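Local atomic coordinates of citryl-spermidine/3,4-dihydroxybenzoyl-citryl-spermidine:spermidine ligase (Bacillus anthracis, PDB entry 3TO3), a protein that catalyses the ATP-dependent condensation of spermidine with citryl-spermidine or its dihydroxybenzoyl derivative during biosynthesis of the siderophore petrobactin. Residues E533-E544 with P591-N599; H427-A435 with F466-M474. One frame throughout, in Å; residues are numbered along the deposited sequence.

Contact 1. Residues E533-E544 with P591-N599. With EDO (1,2-ethanediol), chain H.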
# COMPACT_ATOMS: atom_id res chain seq x y z
N GLU B 533 38.19 7.32 -23.73
CA GLU B 533 39.14 6.47 -24.44
C GLU B 533 40.37 6.13 -23.58
O GLU B 533 40.75 4.96 -23.48
CB GLU B 533 39.59 7.10 -25.78
CG GLU B 533 38.44 7.38 -26.74
CD GLU B 533 37.67 8.68 -26.42
OE1 GLU B 533 37.56 9.07 -25.23
OE2 GLU B 533 37.17 9.33 -27.37
N SER B 534 40.99 7.15 -22.98
CA SER B 534 42.15 6.93 -22.09
C SER B 534 41.77 6.07 -20.88
O SER B 534 42.52 5.18 -20.49
CB SER B 534 42.74 8.25 -21.57
OG SER B 534 43.09 9.08 -22.65
N PHE B 535 40.62 6.36 -20.28
CA PHE B 535 40.13 5.56 -19.15
C PHE B 535 40.11 4.08 -19.56
O PHE B 535 40.72 3.24 -18.89
CB PHE B 535 38.73 6.04 -18.74
CG PHE B 535 38.15 5.31 -17.57
CD1 PHE B 535 38.13 5.90 -16.30
CD2 PHE B 535 37.58 4.05 -17.73
CE1 PHE B 535 37.58 5.23 -15.20
CE2 PHE B 535 37.02 3.37 -16.65
CZ PHE B 535 37.01 3.95 -15.38
N TRP B 536 39.46 3.76 -20.68
CA TRP B 536 39.33 2.35 -21.06
C TRP B 536 40.65 1.73 -21.53
O TRP B 536 40.87 0.53 -21.36
CB TRP B 536 38.15 2.13 -22.05
CG TRP B 536 36.85 2.46 -21.36
CD1 TRP B 536 36.06 3.57 -21.57
CD2 TRP B 536 36.23 1.73 -20.29
NE1 TRP B 536 34.98 3.55 -20.70
CE2 TRP B 536 35.07 2.43 -19.92
CE3 TRP B 536 36.54 0.54 -19.63
CZ2 TRP B 536 34.22 1.97 -18.92
CZ3 TRP B 536 35.71 0.09 -18.63
CH2 TRP B 536 34.55 0.79 -18.29
N MSE B 537 41.53 2.55 -22.09
CA MSE B 537 42.83 2.04 -22.47
C MSE B 537 43.69 1.70 -21.25
O MSE B 537 44.62 0.92 -21.35
CB MSE B 537 43.56 3.02 -23.40
CG MSE B 537 42.99 3.05 -24.83
SE MSE B 537 44.14 4.00 -26.10
CE MSE B 537 43.83 5.83 -25.54
N ILE B 538 43.39 2.30 -20.10
CA ILE B 538 44.09 1.94 -18.89
C ILE B 538 43.54 0.66 -18.32
O ILE B 538 44.29 -0.18 -17.81
CB ILE B 538 44.02 3.04 -17.83
CG1 ILE B 538 45.03 4.15 -18.19
CG2 ILE B 538 44.30 2.46 -16.46
CD1 ILE B 538 44.89 5.39 -17.37
N VAL B 539 42.22 0.52 -18.42
CA VAL B 539 41.57 -0.69 -17.96
C VAL B 539 42.07 -1.90 -18.74
O VAL B 539 42.47 -2.91 -18.14
CB VAL B 539 40.04 -0.56 -18.01
CG1 VAL B 539 39.38 -1.90 -17.68
CG2 VAL B 539 39.58 0.50 -17.02
N VAL B 540 42.10 -1.79 -20.07
CA VAL B 540 42.70 -2.86 -20.86
C VAL B 540 44.17 -3.19 -20.47
O VAL B 540 44.50 -4.35 -20.22
CB VAL B 540 42.55 -2.58 -22.36
CG1 VAL B 540 43.28 -3.62 -23.16
CG2 VAL B 540 41.08 -2.56 -22.72
N GLU B 541 45.04 -2.19 -20.40
CA GLU B 541 46.42 -2.44 -20.04
C GLU B 541 46.54 -3.24 -18.74
O GLU B 541 47.31 -4.21 -18.64
CB GLU B 541 47.20 -1.13 -19.89
CG GLU B 541 47.55 -0.42 -21.17
CD GLU B 541 48.08 1.00 -20.94
OE1 GLU B 541 48.76 1.24 -19.92
OE2 GLU B 541 47.82 1.88 -21.77
N GLU B 542 45.78 -2.81 -17.73
CA GLU B 542 45.83 -3.47 -16.43
C GLU B 542 45.34 -4.92 -16.44
O GLU B 542 45.92 -5.77 -15.76
CB GLU B 542 45.10 -2.65 -15.38
CG GLU B 542 45.75 -1.34 -15.19
CD GLU B 542 47.18 -1.46 -14.73
OE1 GLU B 542 47.58 -2.57 -14.31
OE2 GLU B 542 47.90 -0.44 -14.80
N ILE B 543 44.28 -5.18 -17.19
CA ILE B 543 43.78 -6.53 -17.33
C ILE B 543 44.89 -7.33 -17.99
O ILE B 543 45.28 -8.39 -17.50
CB ILE B 543 42.47 -6.58 -18.16
CG1 ILE B 543 41.27 -6.07 -17.35
CG2 ILE B 543 42.18 -8.00 -18.66
CD1 ILE B 543 40.02 -5.64 -18.27
N GLU B 544 45.43 -6.82 -19.10
CA GLU B 544 46.50 -7.51 -19.81
C GLU B 544 47.72 -7.75 -18.92
O GLU B 544 48.29 -8.84 -18.96
CB GLU B 544 46.93 -6.74 -21.07
CG GLU B 544 45.97 -6.86 -22.24
CD GLU B 544 45.79 -8.29 -22.77
OE1 GLU B 544 46.80 -9.01 -22.93
OE2 GLU B 544 44.63 -8.68 -23.03
N PRO B 591 33.38 -0.66 -24.91
CA PRO B 591 34.57 0.21 -25.03
C PRO B 591 35.88 -0.59 -24.84
O PRO B 591 36.90 -0.14 -25.32
CB PRO B 591 34.37 1.25 -23.91
CG PRO B 591 33.57 0.48 -22.84
CD PRO B 591 32.65 -0.45 -23.63
N LEU B 592 35.85 -1.76 -24.20
CA LEU B 592 37.10 -2.52 -24.07
C LEU B 592 37.58 -2.99 -25.42
O LEU B 592 38.77 -3.19 -25.62
CB LEU B 592 36.98 -3.70 -23.14
CG LEU B 592 36.56 -3.38 -21.73
CD1 LEU B 592 36.71 -4.65 -20.90
CD2 LEU B 592 37.46 -2.32 -21.23
N TYR B 593 36.66 -3.14 -26.37
CA TYR B 593 37.05 -3.61 -27.70
C TYR B 593 37.97 -2.66 -28.44
O TYR B 593 39.01 -3.07 -28.93
CB TYR B 593 35.82 -3.86 -28.55
CG TYR B 593 36.16 -4.15 -29.98
CD1 TYR B 593 35.92 -3.21 -30.97
CD2 TYR B 593 36.73 -5.36 -30.34
CE1 TYR B 593 36.25 -3.48 -32.30
CE2 TYR B 593 37.05 -5.64 -31.66
CZ TYR B 593 36.81 -4.70 -32.64
OH TYR B 593 37.12 -4.98 -33.96
N ARG B 594 37.58 -1.40 -28.55
CA ARG B 594 38.40 -0.47 -29.31
C ARG B 594 39.68 -0.18 -28.54
O ARG B 594 40.76 -0.07 -29.11
CB ARG B 594 37.66 0.83 -29.61
CG ARG B 594 38.42 1.72 -30.60
CD ARG B 594 37.54 2.81 -31.20
NE ARG B 594 38.26 3.64 -32.17
CZ ARG B 594 38.86 4.79 -31.88
NH1 ARG B 594 39.48 5.48 -32.83
NH2 ARG B 594 38.83 5.26 -30.63
N ALA B 595 39.56 -0.08 -27.22
CA ALA B 595 40.72 0.16 -26.41
C ALA B 595 41.79 -0.94 -26.64
O ALA B 595 42.97 -0.65 -26.82
CB ALA B 595 40.32 0.25 -24.95
N ARG B 596 41.35 -2.20 -26.66
CA ARG B 596 42.27 -3.30 -26.96
C ARG B 596 42.88 -3.20 -28.37
O ARG B 596 44.07 -3.40 -28.55
CB ARG B 596 41.61 -4.65 -26.75
CG ARG B 596 42.43 -5.82 -27.24
CD ARG B 596 43.58 -6.16 -26.33
NE ARG B 596 44.25 -7.37 -26.78
CZ ARG B 596 45.53 -7.65 -26.57
NH1 ARG B 596 46.29 -6.80 -25.90
NH2 ARG B 596 46.04 -8.77 -27.03
N GLN B 597 42.06 -2.88 -29.36
CA GLN B 597 42.56 -2.62 -30.70
C GLN B 597 43.73 -1.65 -30.66
O GLN B 597 44.74 -1.85 -31.35
CB GLN B 597 41.46 -2.00 -31.54
CG GLN B 597 40.24 -2.87 -31.69
CD GLN B 597 40.48 -3.98 -32.68
OE1 GLN B 597 41.24 -4.91 -32.41
NE2 GLN B 597 39.82 -3.88 -33.83
N LEU B 598 43.58 -0.59 -29.88
CA LEU B 598 44.62 0.44 -29.81
C LEU B 598 45.82 -0.00 -28.97
O LEU B 598 46.96 0.17 -29.40
CB LEU B 598 44.03 1.75 -29.32
CG LEU B 598 42.97 2.30 -30.28
CD1 LEU B 598 42.03 3.27 -29.58
CD2 LEU B 598 43.65 2.95 -31.48
N ASN B 599 45.56 -0.59 -27.81
CA ASN B 599 46.61 -1.19 -26.98
C ASN B 599 47.47 -2.14 -27.82
O ASN B 599 48.68 -2.25 -27.63
CB ASN B 599 45.98 -1.86 -25.72
CG ASN B 599 46.89 -2.94 -25.05
OD1 ASN B 599 46.74 -4.14 -25.30
ND2 ASN B 599 47.79 -2.51 -24.17
C1 EDO H . 43.68 12.65 -22.39
O1 EDO H . 42.36 12.26 -22.75
C2 EDO H . 43.82 12.42 -20.90
O2 EDO H . 44.69 13.45 -20.41
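Pro-591 lies over one face of the Trp-536 indole, and Leu-592 reaches the same side chain beside it. This is helix-helix packing with knobs into holes: the axes of 533-544 and 591-599 approach to 8.4 Å and cross at -73°. Pro-591 CB makes a CH-pi contact over the face of the five-membered ring, 3.8 Å from its centroid, while Phe-535 CD2 backs the opposite face. Leu-592 CD2 meets Trp-536 CE3 at 3.4 Å, and the leucine as a whole sits as a knob among Trp-536, Val-539, Val-540 and Ile-543. In return Val-540 fits among Leu-592, Ala-595, Arg-596 and Asn-599. With CG1 anti to the backbone N (chi1 175°), its two branches divide the work: CG2 lies 3.7 Å from Ala-595 CB, and CG1 faces the backbone and CD of Arg-596. The small Ala-595 lets the helices close in, its CB resting 3.6 Å from the carbonyl O of Trp-536 and also against Met-537 CG.

At the far end the Glu-544 carboxylate is stacked over one face of the Arg-596 guanidinium, the planes only 12° apart. Glu-544 OE1 and Arg-596 NH1 form a long salt bridge of charges alone, since OE1 lies well out of the guanidinium plane; OE2 is hydrogen-bonded to Tyr-563. Glu-541 sets its CG against the Asn-599 amide and sends OE1 to Arg-415 of helix 410-432. Thr-77 holds the indole NE1 of Trp-536, and Phe-513 meets that ring edge to face. Ser-534 OG bonds weakly to O1 of a 1,2-ethanediol, probably from the crystallisation liquor, which also bonds Lys-531 N. Within 591-599, Arg-596 NH1 donates to Asn-599 OD1 at 2.8 Å, steadying two first-shell side chains; NH1 lies nearly in line with the amide C=O, but the N-H...O angle is well short of straight.

Contact 2. Residues H427-A435 with F466-M474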
# COMPACT_ATOMS: atom_id res chain seq x y z
N HIS B 427 39.75 -11.70 -11.78
CA HIS B 427 40.50 -12.89 -11.45
C HIS B 427 39.62 -14.04 -10.91
O HIS B 427 39.78 -15.18 -11.33
CB HIS B 427 41.60 -12.58 -10.45
CG HIS B 427 42.51 -13.72 -10.19
ND1 HIS B 427 43.62 -13.97 -10.97
CD2 HIS B 427 42.48 -14.70 -9.25
CE1 HIS B 427 44.24 -15.06 -10.52
NE2 HIS B 427 43.57 -15.51 -9.47
N LEU B 428 38.72 -13.72 -9.98
CA LEU B 428 37.75 -14.67 -9.44
C LEU B 428 36.94 -15.31 -10.56
O LEU B 428 36.70 -16.52 -10.55
CB LEU B 428 36.78 -13.95 -8.49
CG LEU B 428 37.23 -13.85 -7.04
CD1 LEU B 428 36.27 -13.03 -6.21
CD2 LEU B 428 37.36 -15.27 -6.47
N VAL B 429 36.49 -14.50 -11.51
CA VAL B 429 35.72 -15.01 -12.64
C VAL B 429 36.54 -16.00 -13.47
O VAL B 429 36.10 -17.11 -13.75
CB VAL B 429 35.21 -13.87 -13.55
CG1 VAL B 429 34.84 -14.41 -14.93
CG2 VAL B 429 34.04 -13.16 -12.88
N VAL B 430 37.75 -15.59 -13.85
CA VAL B 430 38.54 -16.38 -14.82
C VAL B 430 39.24 -17.60 -14.22
O VAL B 430 39.29 -18.70 -14.80
CB VAL B 430 39.56 -15.48 -15.52
CG1 VAL B 430 40.36 -16.27 -16.55
CG2 VAL B 430 38.87 -14.22 -16.15
N GLU B 431 39.82 -17.41 -13.04
CA GLU B 431 40.53 -18.52 -12.42
C GLU B 431 39.54 -19.45 -11.76
O GLU B 431 39.74 -20.64 -11.74
CB GLU B 431 41.57 -18.02 -11.40
CG GLU B 431 42.12 -19.11 -10.48
CD GLU B 431 43.55 -19.54 -10.84
OE1 GLU B 431 44.51 -18.86 -10.38
OE2 GLU B 431 43.71 -20.54 -11.56
N HIS B 432 38.53 -18.88 -11.10
CA HIS B 432 37.57 -19.69 -10.37
C HIS B 432 36.18 -19.98 -10.96
O HIS B 432 35.44 -20.78 -10.40
CB HIS B 432 37.45 -19.14 -8.95
CG HIS B 432 38.76 -19.13 -8.24
ND1 HIS B 432 39.35 -20.28 -7.76
CD2 HIS B 432 39.63 -18.13 -7.98
CE1 HIS B 432 40.52 -19.99 -7.22
NE2 HIS B 432 40.71 -18.69 -7.34
N GLY B 433 35.85 -19.36 -12.10
CA GLY B 433 34.48 -19.38 -12.60
C GLY B 433 33.38 -18.87 -11.67
O GLY B 433 32.24 -19.33 -11.71
N ILE B 434 33.69 -17.89 -10.84
CA ILE B 434 32.73 -17.39 -9.88
C ILE B 434 32.48 -15.90 -10.12
O ILE B 434 33.41 -15.10 -10.03
CB ILE B 434 33.26 -17.56 -8.47
CG1 ILE B 434 33.38 -19.04 -8.13
CG2 ILE B 434 32.37 -16.88 -7.47
CD1 ILE B 434 33.88 -19.27 -6.73
N ALA B 435 31.25 -15.50 -10.43
CA ALA B 435 31.00 -14.08 -10.61
C ALA B 435 30.17 -13.55 -9.45
O ALA B 435 29.00 -13.89 -9.29
CB ALA B 435 30.32 -13.82 -11.91
N PHE B 466 27.77 -18.68 -10.81
CA PHE B 466 28.97 -19.44 -11.11
C PHE B 466 28.78 -20.38 -12.30
O PHE B 466 27.66 -20.77 -12.62
CB PHE B 466 29.48 -20.20 -9.88
CG PHE B 466 28.63 -21.36 -9.48
CD1 PHE B 466 28.75 -22.59 -10.12
CD2 PHE B 466 27.72 -21.24 -8.44
CE1 PHE B 466 27.98 -23.67 -9.74
CE2 PHE B 466 26.93 -22.31 -8.05
CZ PHE B 466 27.06 -23.53 -8.70
N TYR B 467 29.88 -20.71 -12.96
CA TYR B 467 29.86 -21.58 -14.11
C TYR B 467 30.62 -22.84 -13.72
O TYR B 467 31.84 -22.81 -13.59
CB TYR B 467 30.48 -20.90 -15.33
CG TYR B 467 30.39 -21.74 -16.59
CD1 TYR B 467 29.17 -22.20 -17.05
CD2 TYR B 467 31.54 -22.10 -17.31
CE1 TYR B 467 29.08 -22.99 -18.18
CE2 TYR B 467 31.46 -22.89 -18.46
CZ TYR B 467 30.23 -23.33 -18.89
OH TYR B 467 30.14 -24.12 -20.03
N ARG B 468 29.89 -23.93 -13.56
CA ARG B 468 30.41 -25.15 -12.95
C ARG B 468 31.68 -25.69 -13.61
O ARG B 468 32.62 -26.07 -12.93
CB ARG B 468 29.31 -26.23 -12.91
CG ARG B 468 29.70 -27.52 -12.20
CD ARG B 468 28.49 -28.45 -12.05
NE ARG B 468 27.57 -27.93 -11.04
CZ ARG B 468 27.50 -28.37 -9.79
NH1 ARG B 468 28.29 -29.36 -9.39
NH2 ARG B 468 26.63 -27.82 -8.94
N PRO B 469 31.71 -25.74 -14.95
CA PRO B 469 32.93 -26.22 -15.61
C PRO B 469 34.18 -25.41 -15.27
O PRO B 469 35.27 -25.95 -15.45
CB PRO B 469 32.60 -26.09 -17.09
CG PRO B 469 31.11 -26.26 -17.15
CD PRO B 469 30.61 -25.52 -15.92
N PHE B 470 34.06 -24.16 -14.80
CA PHE B 470 35.25 -23.40 -14.45
C PHE B 470 35.78 -23.59 -13.02
O PHE B 470 36.86 -23.10 -12.68
CB PHE B 470 35.03 -21.89 -14.70
CG PHE B 470 35.30 -21.45 -16.12
CD1 PHE B 470 35.24 -22.36 -17.17
CD2 PHE B 470 35.64 -20.13 -16.38
CE1 PHE B 470 35.51 -21.96 -18.46
CE2 PHE B 470 35.92 -19.72 -17.67
CZ PHE B 470 35.85 -20.63 -18.71
N LEU B 471 35.03 -24.27 -12.16
CA LEU B 471 35.44 -24.36 -10.76
C LEU B 471 36.77 -25.10 -10.60
O LEU B 471 37.02 -26.09 -11.28
CB LEU B 471 34.35 -25.02 -9.93
CG LEU B 471 32.96 -24.39 -10.08
CD1 LEU B 471 31.90 -25.22 -9.38
CD2 LEU B 471 32.94 -22.94 -9.57
N LYS B 472 37.64 -24.59 -9.73
CA LYS B 472 38.93 -25.22 -9.49
C LYS B 472 38.66 -26.61 -8.91
O LYS B 472 39.33 -27.58 -9.28
CB LYS B 472 39.82 -24.40 -8.54
CG LYS B 472 41.16 -23.94 -9.13
CD LYS B 472 42.22 -23.87 -8.01
CE LYS B 472 43.23 -22.73 -8.20
NZ LYS B 472 43.64 -22.11 -6.87
N GLU B 473 37.69 -26.69 -8.00
CA GLU B 473 37.18 -28.00 -7.60
C GLU B 473 35.64 -28.08 -7.69
O GLU B 473 34.92 -27.53 -6.86
CB GLU B 473 37.68 -28.32 -6.19
CG GLU B 473 38.27 -27.11 -5.48
CD GLU B 473 38.90 -27.45 -4.14
OE1 GLU B 473 38.86 -26.59 -3.22
OE2 GLU B 473 39.45 -28.56 -4.01
N MSE B 474 35.16 -28.86 -8.65
CA MSE B 474 33.73 -28.88 -8.97
C MSE B 474 32.95 -29.61 -7.91
O MSE B 474 31.73 -29.46 -7.81
CB MSE B 474 33.48 -29.56 -10.32
CG MSE B 474 34.31 -29.00 -11.46
SE MSE B 474 33.85 -29.83 -13.17
CE MSE B 474 35.35 -29.18 -14.24
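The Phe-470 ring turns its edge to the end of helix 410-432, with Gly-433 CA and the Val-429 carbonyl O both near its plane, while Arg-556 makes a cation-pi contact with it. On the His-432 imidazole, Glu-431 CG covers one face, 3.5 Å above the plane, and Lys-472 NZ comes up at the edge, 3.8 Å from CE1. Asp-335 takes the NE2 end of that imidazole. Gly-433, with positive phi, ends the helix and turns the chain into strand 434-435. Its CA meets Phe-470 CB at 3.3 Å, with no side chain on the glycine between them. The strand then pairs antiparallel with 465-467 in a small mixed sheet, Ile-434 facing Phe-466 as a non-hydrogen-bonded pair. Tyr-467 N donates to Gly-433 O at 3.0 Å; Phe-466 CA adds a CA-H...O contact to the same oxygen. Leu-471 starts out pointing away from 427-435, but with CG anti to the carbonyl carbon (chi1 -52°) the branch swings back, bringing CD2 to 3.4 Å from His-432 O and against Ile-434 CG1. Arg-556 ties the two segments together again, hydrogen-bonding to the carbonyl oxygens of Val-430 and Phe-470.

Overall arrangement
Following the chain from the N terminus, helix 410-432 runs into strand 434-435, the hairpin 443-448/451-457 joins the large mixed sheet, and contact 2 closes this excursion when 466-474 returns to the helix end. The chain then passes through helix 502-528 to helix 532-547, where contact 1 opens; it closes across 554-560 and two strands when the C-terminal helix packs back. The contacts are in series, neither nested nor crossed, with centres about 24 Å apart and nearest atoms about 7 Å apart. Helix 410-432 supplies 427-432 to contact 2 and packs on 533-544, helices 502-528 and 554-560 touch both contacts, and together they link the small sheet to helix 532-547, against which the last helix packs.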